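Long-range contacts in cycloalternan-forming enzyme (Listeria monocytogenes serovar 1/2a, PDB 5F7U), which belongs to glycoside hydrolase family 31 and joins a TIM barrel to several beta-rich domains, among them a family 6 carbohydrate-binding module: residues A[897-902]-A[917-922]; A[891-896]-A[907-912]. The protein carries 1 engineered substitution. All coordinates share one frame; numbering follows the deposited sequence.

Contact 1 of 2, residues A[897-902]-A[917-922]; sequences DTLDAF and LTYVKA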
ATOM      1  N   ASP A 897      19.785 -35.658  19.725  1.00 35.52           N
ATOM      2  CA  ASP A 897      20.319 -34.954  20.893  1.00 38.08           C
ATOM      3  C   ASP A 897      20.983 -33.620  20.554  1.00 37.69           C
ATOM      4  O   ASP A 897      21.036 -32.730  21.404  1.00 39.73           O
ATOM      5  CB  ASP A 897      21.283 -35.846  21.690  1.00 41.57           C
ATOM      6  CG  ASP A 897      20.568 -36.957  22.444  1.00 43.98           C
ATOM      7  OD1 ASP A 897      19.427 -36.736  22.916  1.00 44.33           O
ATOM      8  OD2 ASP A 897      21.154 -38.059  22.573  1.00 45.99           O
ATOM      9  N   THR A 898      21.499 -33.490  19.330  1.00 35.85           N
ATOM     10  CA  THR A 898      22.136 -32.245  18.871  1.00 35.27           C
ATOM     11  C   THR A 898      21.566 -31.812  17.533  1.00 33.06           C
ATOM     12  O   THR A 898      21.064 -32.637  16.755  1.00 31.44           O
ATOM     13  CB  THR A 898      23.668 -32.379  18.675  1.00 37.06           C
ATOM     14  OG1 THR A 898      23.937 -33.284  17.592  1.00 36.18           O
ATOM     15  CG2 THR A 898      24.373 -32.849  19.952  1.00 39.50           C
ATOM     16  N   LEU A 899      21.691 -30.520  17.249  1.00 32.94           N
ATOM     17  CA  LEU A 899      21.394 -30.000  15.923  1.00 31.54           C
ATOM     18  C   LEU A 899      22.138 -30.742  14.793  1.00 31.06           C
ATOM     19  O   LEU A 899      21.550 -30.990  13.739  1.00 30.18           O
ATOM     20  CB  LEU A 899      21.630 -28.485  15.876  1.00 32.55           C
ATOM     21  CG  LEU A 899      20.972 -27.707  14.736  1.00 32.27           C
ATOM     22  CD1 LEU A 899      19.499 -28.065  14.598  1.00 30.97           C
ATOM     23  CD2 LEU A 899      21.153 -26.208  14.939  1.00 34.25           C
ATOM     24  N   ASP A 900      23.399 -31.124  15.032  1.00 32.62           N
ATOM     25  CA  ASP A 900      24.188 -31.933  14.081  1.00 33.18           C
ATOM     26  C   ASP A 900      23.504 -33.249  13.710  1.00 31.50           C
ATOM     27  O   ASP A 900      23.381 -33.569  12.526  1.00 31.29           O
ATOM     28  CB  ASP A 900      25.598 -32.236  14.627  1.00 36.23           C
ATOM     29  CG  ASP A 900      26.553 -31.055  14.510  1.00 38.85           C
ATOM     30  OD1 ASP A 900      26.154 -29.971  14.018  1.00 39.08           O
ATOM     31  OD2 ASP A 900      27.723 -31.209  14.920  1.00 41.67           O
ATOM     32  N   ALA A 901      23.058 -33.985  14.730  1.00 30.87           N
ATOM     33  CA  ALA A 901      22.390 -35.278  14.562  1.00 29.96           C
ATOM     34  C   ALA A 901      21.078 -35.099  13.814  1.00 27.74           C
ATOM     35  O   ALA A 901      20.753 -35.884  12.912  1.00 27.96           O
ATOM     36  CB  ALA A 901      22.150 -35.936  15.919  1.00 30.74           C
ATOM     37  N   PHE A 902      20.347 -34.046  14.181  1.00 26.23           N
ATOM     38  CA  PHE A 902      19.110 -33.674  13.502  1.00 24.41           C
ATOM     39  C   PHE A 902      19.309 -33.430  12.017  1.00 24.42           C
ATOM     40  O   PHE A 902      18.508 -33.900  11.201  1.00 23.83           O
ATOM     41  CB  PHE A 902      18.464 -32.442  14.146  1.00 23.80           C
ATOM     42  CG  PHE A 902      17.136 -32.092  13.542  1.00 23.03           C
ATOM     43  CD1 PHE A 902      16.000 -32.848  13.848  1.00 22.21           C
ATOM     44  CD2 PHE A 902      17.015 -31.026  12.638  1.00 23.20           C
ATOM     45  CE1 PHE A 902      14.770 -32.536  13.289  1.00 22.32           C
ATOM     46  CE2 PHE A 902      15.794 -30.730  12.058  1.00 23.23           C
ATOM     47  CZ  PHE A 902      14.666 -31.475  12.386  1.00 22.73           C
ATOM     48  N   LEU A 917      11.091 -24.517  20.859  1.00 17.93           N
ATOM     49  CA  LEU A 917      10.564 -25.056  19.614  1.00 17.77           C
ATOM     50  C   LEU A 917      10.948 -26.511  19.460  1.00 18.24           C
ATOM     51  O   LEU A 917      12.115 -26.860  19.630  1.00 18.82           O
ATOM     52  CB  LEU A 917      11.124 -24.287  18.417  1.00 17.59           C
ATOM     53  CG  LEU A 917      10.736 -22.808  18.289  1.00 17.36           C
ATOM     54  CD1 LEU A 917      11.567 -22.190  17.183  1.00 17.92           C
ATOM     55  CD2 LEU A 917       9.253 -22.668  17.973  1.00 16.90           C
ATOM     56  N   THR A 918       9.951 -27.337  19.140  1.00 18.41           N
ATOM     57  CA  THR A 918      10.183 -28.720  18.731  1.00 19.12           C
ATOM     58  C   THR A 918      10.380 -28.812  17.213  1.00 19.37           C
ATOM     59  O   THR A 918       9.472 -28.489  16.443  1.00 19.08           O
ATOM     60  CB  THR A 918       9.029 -29.644  19.139  1.00 19.33           C
ATOM     61  OG1 THR A 918       8.777 -29.498  20.546  1.00 19.26           O
ATOM     62  CG2 THR A 918       9.415 -31.102  18.859  1.00 20.00           C
ATOM     63  N   TYR A 919      11.547 -29.297  16.796  1.00 20.05           N
ATOM     64  CA  TYR A 919      11.805 -29.511  15.372  1.00 20.46           C
ATOM     65  C   TYR A 919      11.376 -30.925  15.019  1.00 20.81           C
ATOM     66  O   TYR A 919      11.717 -31.854  15.751  1.00 21.30           O
ATOM     67  CB  TYR A 919      13.297 -29.388  15.030  1.00 21.37           C
ATOM     68  CG  TYR A 919      13.997 -28.047  15.250  1.00 21.44           C
ATOM     69  CD1 TYR A 919      13.472 -27.057  16.094  1.00 20.79           C
ATOM     70  CD2 TYR A 919      15.246 -27.817  14.674  1.00 22.37           C
ATOM     71  CE1 TYR A 919      14.146 -25.864  16.309  1.00 20.98           C
ATOM     72  CE2 TYR A 919      15.935 -26.631  14.897  1.00 22.58           C
ATOM     73  CZ  TYR A 919      15.381 -25.663  15.713  1.00 22.00           C
ATOM     74  OH  TYR A 919      16.057 -24.493  15.939  1.00 22.31           O
ATOM     75  N   VAL A 920      10.643 -31.090  13.913  1.00 20.63           N
ATOM     76  CA  VAL A 920      10.257 -32.432  13.426  1.00 21.05           C
ATOM     77  C   VAL A 920      10.582 -32.533  11.933  1.00 21.59           C
ATOM     78  O   VAL A 920      10.037 -31.772  11.127  1.00 21.28           O
ATOM     79  CB  VAL A 920       8.754 -32.749  13.659  1.00 20.70           C
ATOM     80  CG1 VAL A 920       8.404 -34.153  13.158  1.00 21.21           C
ATOM     81  CG2 VAL A 920       8.382 -32.629  15.138  1.00 20.45           C
ATOM     82  N   LYS A 921      11.479 -33.451  11.579  1.00 22.11           N
ATOM     83  CA  LYS A 921      11.832 -33.681  10.185  1.00 22.97           C
ATOM     84  C   LYS A 921      11.023 -34.839   9.619  1.00 23.47           C
ATOM     85  O   LYS A 921      11.050 -35.942  10.173  1.00 24.17           O
ATOM     86  CB  LYS A 921      13.329 -33.967  10.041  1.00 23.73           C
ATOM     87  CG  LYS A 921      13.802 -34.132   8.600  1.00 24.52           C
ATOM     88  CD  LYS A 921      15.305 -34.368   8.561  1.00 25.55           C
ATOM     89  CE  LYS A 921      16.101 -33.089   8.772  1.00 25.53           C
ATOM     90  NZ  LYS A 921      17.559 -33.305   8.510  1.00 26.83           N
ATOM     91  N   ALA A 922      10.314 -34.568   8.525  1.00 23.47           N
ATOM     92  CA  ALA A 922       9.589 -35.590   7.756  1.00 23.87           C
ATOM     93  C   ALA A 922      10.231 -35.691   6.385  1.00 24.78           C
ATOM     94  O   ALA A 922      10.575 -34.681   5.782  1.00 24.69           O
ATOM     95  CB  ALA A 922       8.116 -35.224   7.613  1.00 23.30           C
TER

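Contact 2 of 2, residues A[891-896]-A[907-912]; sequences ADVAKA and TGYYYD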
ATOM      1  N   ALA A 891       4.424 -44.213  13.558  1.00 34.30           N
ATOM      2  CA  ALA A 891       5.756 -44.772  13.799  1.00 35.41           C
ATOM      3  C   ALA A 891       6.634 -43.747  14.497  1.00 35.12           C
ATOM      4  O   ALA A 891       6.717 -42.593  14.056  1.00 33.45           O
ATOM      5  CB  ALA A 891       6.398 -45.221  12.493  1.00 35.59           C
ATOM      6  N   ASP A 892       7.276 -44.170  15.591  1.00 36.94           N
ATOM      7  CA  ASP A 892       8.166 -43.296  16.368  1.00 36.35           C
ATOM      8  C   ASP A 892       9.331 -42.804  15.527  1.00 34.52           C
ATOM      9  O   ASP A 892       9.961 -43.588  14.805  1.00 34.95           O
ATOM     10  CB  ASP A 892       8.692 -44.010  17.626  1.00 39.49           C
ATOM     11  CG  ASP A 892       7.785 -43.818  18.847  1.00 42.34           C
ATOM     12  OD1 ASP A 892       6.695 -44.432  18.930  1.00 45.13           O
ATOM     13  OD2 ASP A 892       8.184 -43.062  19.753  1.00 43.15           O
ATOM     14  N   VAL A 893       9.596 -41.501  15.588  1.00 32.33           N
ATOM     15  CA  VAL A 893      10.800 -40.953  14.972  1.00 30.47           C
ATOM     16  C   VAL A 893      11.837 -40.626  16.041  1.00 30.06           C
ATOM     17  O   VAL A 893      11.488 -40.280  17.177  1.00 30.06           O
ATOM     18  CB  VAL A 893      10.519 -39.763  14.017  1.00 29.83           C
ATOM     19  CG1 VAL A 893       9.570 -40.196  12.899  1.00 30.67           C
ATOM     20  CG2 VAL A 893       9.981 -38.546  14.766  1.00 29.62           C
ATOM     21  N   ALA A 894      13.110 -40.746  15.666  1.00 29.69           N
ATOM     22  CA  ALA A 894      14.201 -40.752  16.639  1.00 30.54           C
ATOM     23  C   ALA A 894      14.504 -39.368  17.176  1.00 29.82           C
ATOM     24  O   ALA A 894      14.627 -38.413  16.409  1.00 28.74           O
ATOM     25  CB  ALA A 894      15.458 -41.366  16.028  1.00 31.17           C
ATOM     26  N   LYS A 895      14.637 -39.272  18.495  1.00 31.00           N
ATOM     27  CA  LYS A 895      15.116 -38.052  19.121  1.00 31.07           C
ATOM     28  C   LYS A 895      16.572 -37.786  18.725  1.00 31.01           C
ATOM     29  O   LYS A 895      17.452 -38.655  18.875  1.00 31.33           O
ATOM     30  CB  LYS A 895      14.976 -38.147  20.638  1.00 33.55           C
ATOM     31  CG  LYS A 895      15.418 -36.905  21.392  1.00 35.02           C
ATOM     32  CD  LYS A 895      15.713 -37.256  22.841  1.00 38.66           C
ATOM     33  CE  LYS A 895      15.931 -36.013  23.675  1.00 40.48           C
ATOM     34  NZ  LYS A 895      14.630 -35.468  24.158  1.00 42.01           N
ATOM     35  N   ALA A 896      16.818 -36.588  18.207  1.00 30.00           N
ATOM     36  CA  ALA A 896      18.186 -36.128  17.976  1.00 31.11           C
ATOM     37  C   ALA A 896      18.641 -35.289  19.157  1.00 32.84           C
ATOM     38  O   ALA A 896      17.965 -34.332  19.554  1.00 33.00           O
ATOM     39  CB  ALA A 896      18.278 -35.346  16.674  1.00 29.91           C
ATOM     40  N   THR A 907      14.619 -38.674   9.144  1.00 30.42           N
ATOM     41  CA  THR A 907      13.457 -38.197   9.886  1.00 28.68           C
ATOM     42  C   THR A 907      13.923 -38.119  11.326  1.00 28.62           C
ATOM     43  O   THR A 907      14.896 -38.788  11.700  1.00 29.64           O
ATOM     44  CB  THR A 907      12.262 -39.171   9.845  1.00 28.70           C
ATOM     45  OG1 THR A 907      12.653 -40.435  10.393  1.00 29.54           O
ATOM     46  CG2 THR A 907      11.749 -39.376   8.424  1.00 29.13           C
ATOM     47  N   GLY A 908      13.229 -37.334  12.143  1.00 27.40           N
ATOM     48  CA  GLY A 908      13.529 -37.290  13.566  1.00 27.36           C
ATOM     49  C   GLY A 908      12.978 -36.039  14.207  1.00 26.37           C
ATOM     50  O   GLY A 908      12.279 -35.279  13.552  1.00 25.30           O
ATOM     51  N   TYR A 909      13.280 -35.842  15.489  1.00 26.58           N
ATOM     52  CA  TYR A 909      12.911 -34.605  16.182  1.00 25.98           C
ATOM     53  C   TYR A 909      14.009 -34.090  17.101  1.00 26.62           C
ATOM     54  O   TYR A 909      14.870 -34.845  17.533  1.00 27.37           O
ATOM     55  CB  TYR A 909      11.567 -34.740  16.905  1.00 25.33           C
ATOM     56  CG  TYR A 909      11.596 -35.473  18.227  1.00 26.22           C
ATOM     57  CD1 TYR A 909      11.575 -36.872  18.264  1.00 27.20           C
ATOM     58  CD2 TYR A 909      11.600 -34.767  19.450  1.00 25.93           C
ATOM     59  CE1 TYR A 909      11.568 -37.558  19.473  1.00 28.31           C
ATOM     60  CE2 TYR A 909      11.602 -35.451  20.674  1.00 26.93           C
ATOM     61  CZ  TYR A 909      11.590 -36.841  20.674  1.00 27.98           C
ATOM     62  OH  TYR A 909      11.594 -37.537  21.861  1.00 29.23           O
ATOM     63  N   TYR A 910      13.973 -32.789  17.376  1.00 26.54           N
ATOM     64  CA  TYR A 910      14.975 -32.118  18.197  1.00 27.51           C
ATOM     65  C   TYR A 910      14.272 -31.012  18.962  1.00 26.40           C
ATOM     66  O   TYR A 910      13.339 -30.402  18.435  1.00 25.43           O
ATOM     67  CB  TYR A 910      16.085 -31.548  17.307  1.00 29.13           C
ATOM     68  CG  TYR A 910      17.011 -30.557  17.992  1.00 30.25           C
ATOM     69  CD1 TYR A 910      18.038 -30.998  18.844  1.00 32.00           C
ATOM     70  CD2 TYR A 910      16.864 -29.178  17.790  1.00 30.32           C
ATOM     71  CE1 TYR A 910      18.887 -30.089  19.472  1.00 33.19           C
ATOM     72  CE2 TYR A 910      17.708 -28.260  18.417  1.00 31.22           C
ATOM     73  CZ  TYR A 910      18.709 -28.718  19.255  1.00 32.89           C
ATOM     74  OH  TYR A 910      19.539 -27.811  19.867  1.00 34.77           O
ATOM     75  N   TYR A 911      14.724 -30.726  20.180  1.00 26.16           N
ATOM     76  CA  TYR A 911      14.105 -29.659  20.970  1.00 25.26           C
ATOM     77  C   TYR A 911      15.081 -28.522  21.232  1.00 25.40           C
ATOM     78  O   TYR A 911      16.129 -28.723  21.840  1.00 26.03           O
ATOM     79  CB  TYR A 911      13.510 -30.207  22.281  1.00 25.44           C
ATOM     80  CG  TYR A 911      12.715 -29.175  23.047  1.00 24.81           C
ATOM     81  CD1 TYR A 911      11.460 -28.751  22.583  1.00 24.14           C
ATOM     82  CD2 TYR A 911      13.217 -28.596  24.224  1.00 25.35           C
ATOM     83  CE1 TYR A 911      10.738 -27.801  23.271  1.00 23.87           C
ATOM     84  CE2 TYR A 911      12.485 -27.629  24.918  1.00 25.25           C
ATOM     85  CZ  TYR A 911      11.249 -27.246  24.434  1.00 24.55           C
ATOM     86  OH  TYR A 911      10.497 -26.304  25.097  1.00 25.25           O
ATOM     87  N   ASP A 912      14.725 -27.329  20.749  1.00 24.63           N
ATOM     88  CA  ASP A 912      15.494 -26.110  20.952  1.00 25.36           C
ATOM     89  C   ASP A 912      15.017 -25.500  22.271  1.00 24.40           C
ATOM     90  O   ASP A 912      13.941 -24.909  22.326  1.00 23.57           O
ATOM     91  CB  ASP A 912      15.239 -25.169  19.759  1.00 26.09           C
ATOM     92  CG  ASP A 912      15.974 -23.831  19.847  1.00 27.73           C
ATOM     93  OD1 ASP A 912      16.466 -23.420  20.923  1.00 28.44           O
ATOM     94  OD2 ASP A 912      16.051 -23.172  18.779  1.00 29.45           O
TER
HETATM   95  O   HOH W   1      13.775 -41.384  12.934  1.00 29.86           O
HETATM   96  O   HOH W   2      12.123 -36.167  24.024  1.00 30.59           O
HETATM   97  O   HOH W   3      16.069 -33.114  21.384  1.00 34.36           O

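Contact 1 of 2, residues A[897-902]-A[917-922]
K921 NZ is gripped by two carbonyl oxygens, F902 O and A905 O, with E873 adding a long, weak ion pair. Here the short helix 899-904 packs on strand 917-922 of a mixed beta sheet, the strand next to the outermost one, 908-912. The bond from K921 NZ to F902 O spans 2.9 Å, lies in the carbonyl plane and uses a lone pair. K921 leaves its strand with CG anti to the backbone N, and a bend at chi3 (-77°) carries CE over one face of the F902 ring. NZ then stands 5.0 Å from the centroid of the F902 ring, 21° off the normal, which meets the criterion for a cation-pi contact.

The opposite face of that ring receives the edge of Y919 in a T-shaped pair, with the F902 and Y919 ring centroids 5.7 Å apart and the planes at 75°. F902 is thus held between alternate residues of one strand, while the backbone of V920 borders its edge. At the start of the helix, T898 is the N-cap: its OG1 accepts from A901 N at 3.1 Å. One turn before F902, L899 completes the packing, with CD1 lying 3.9 Å from Y919 CE2.

Contact 2 of 2, residues A[891-896]-A[907-912]
With chi1 at 79°, Y909 places CG in the crowded position between its backbone N and carbonyl carbon, so that the ring stands up against the passing segment 891-896. K895 is extended, its CG anti to the backbone N, until a turn at chi4 (85°) redirects the ammonium group. The Y909 torsion brings the ring face under K895 CA, 4.0 Å from the Y909 centroid, in a CH-pi contact, and the lysine chain crosses the ring obliquely, K895 CB coming within 3.6 Å of Y909 CZ. V893 O meets the same ring at its edge.

The backbones form a single parallel beta bridge of K895 with Y909. Its evidence is the bonding pattern, in which Y909 N donates to A894 O at 3.0 Å and A896 N donates almost straight to Y909 O at 2.7 Å, supported by segment directions only 48° apart. The bridge lies along 908-912, the outermost strand of its five-stranded sheet, whose other neighbour is 917-922. G908 lets the chains approach closely, its CA lying 3.2 Å from A894 O, and its backbone angles are ones that call for glycine.

Beyond this rung the chains part. A896 O reaches Y911 N through a water, and another water links A894 N to T907 OG1. A third water lies 2.6 Å from K895 NZ and equally 2.6 Å from Y909 OH, while the lysine also forms a salt bridge with E882. The direct backbone hydrogen bonds therefore fix the register at one rung, and water mediates at both ends; the ammonium group would be expected to polarise the water it shares with the tyrosine hydroxyl, its charge probably offset in part by E882.

Overall arrangement
Both contacts converge on one beta hairpin: strand 917-922 carries contact 1 and its neighbour 908-912 carries contact 2, joined by backbone pairs such as K921 N to G908 O at 2.8 Å. The other two segments, 891-896 and 897-902, are consecutive, so one continuous run passes alongside the outermost strand and then turns into the helix over the sheet. Contact 1 is buried and relies on side chains, with aromatic and cation-pi geometry around F902. Contact 2 is partly buried and rests on backbone hydrogen bonds and the K895 contact over the Y909 ring, with waters at its margins. A896 and Y910 of contact 2 also touch F902, and the Y910 and Y919 rings meet edge-to-face.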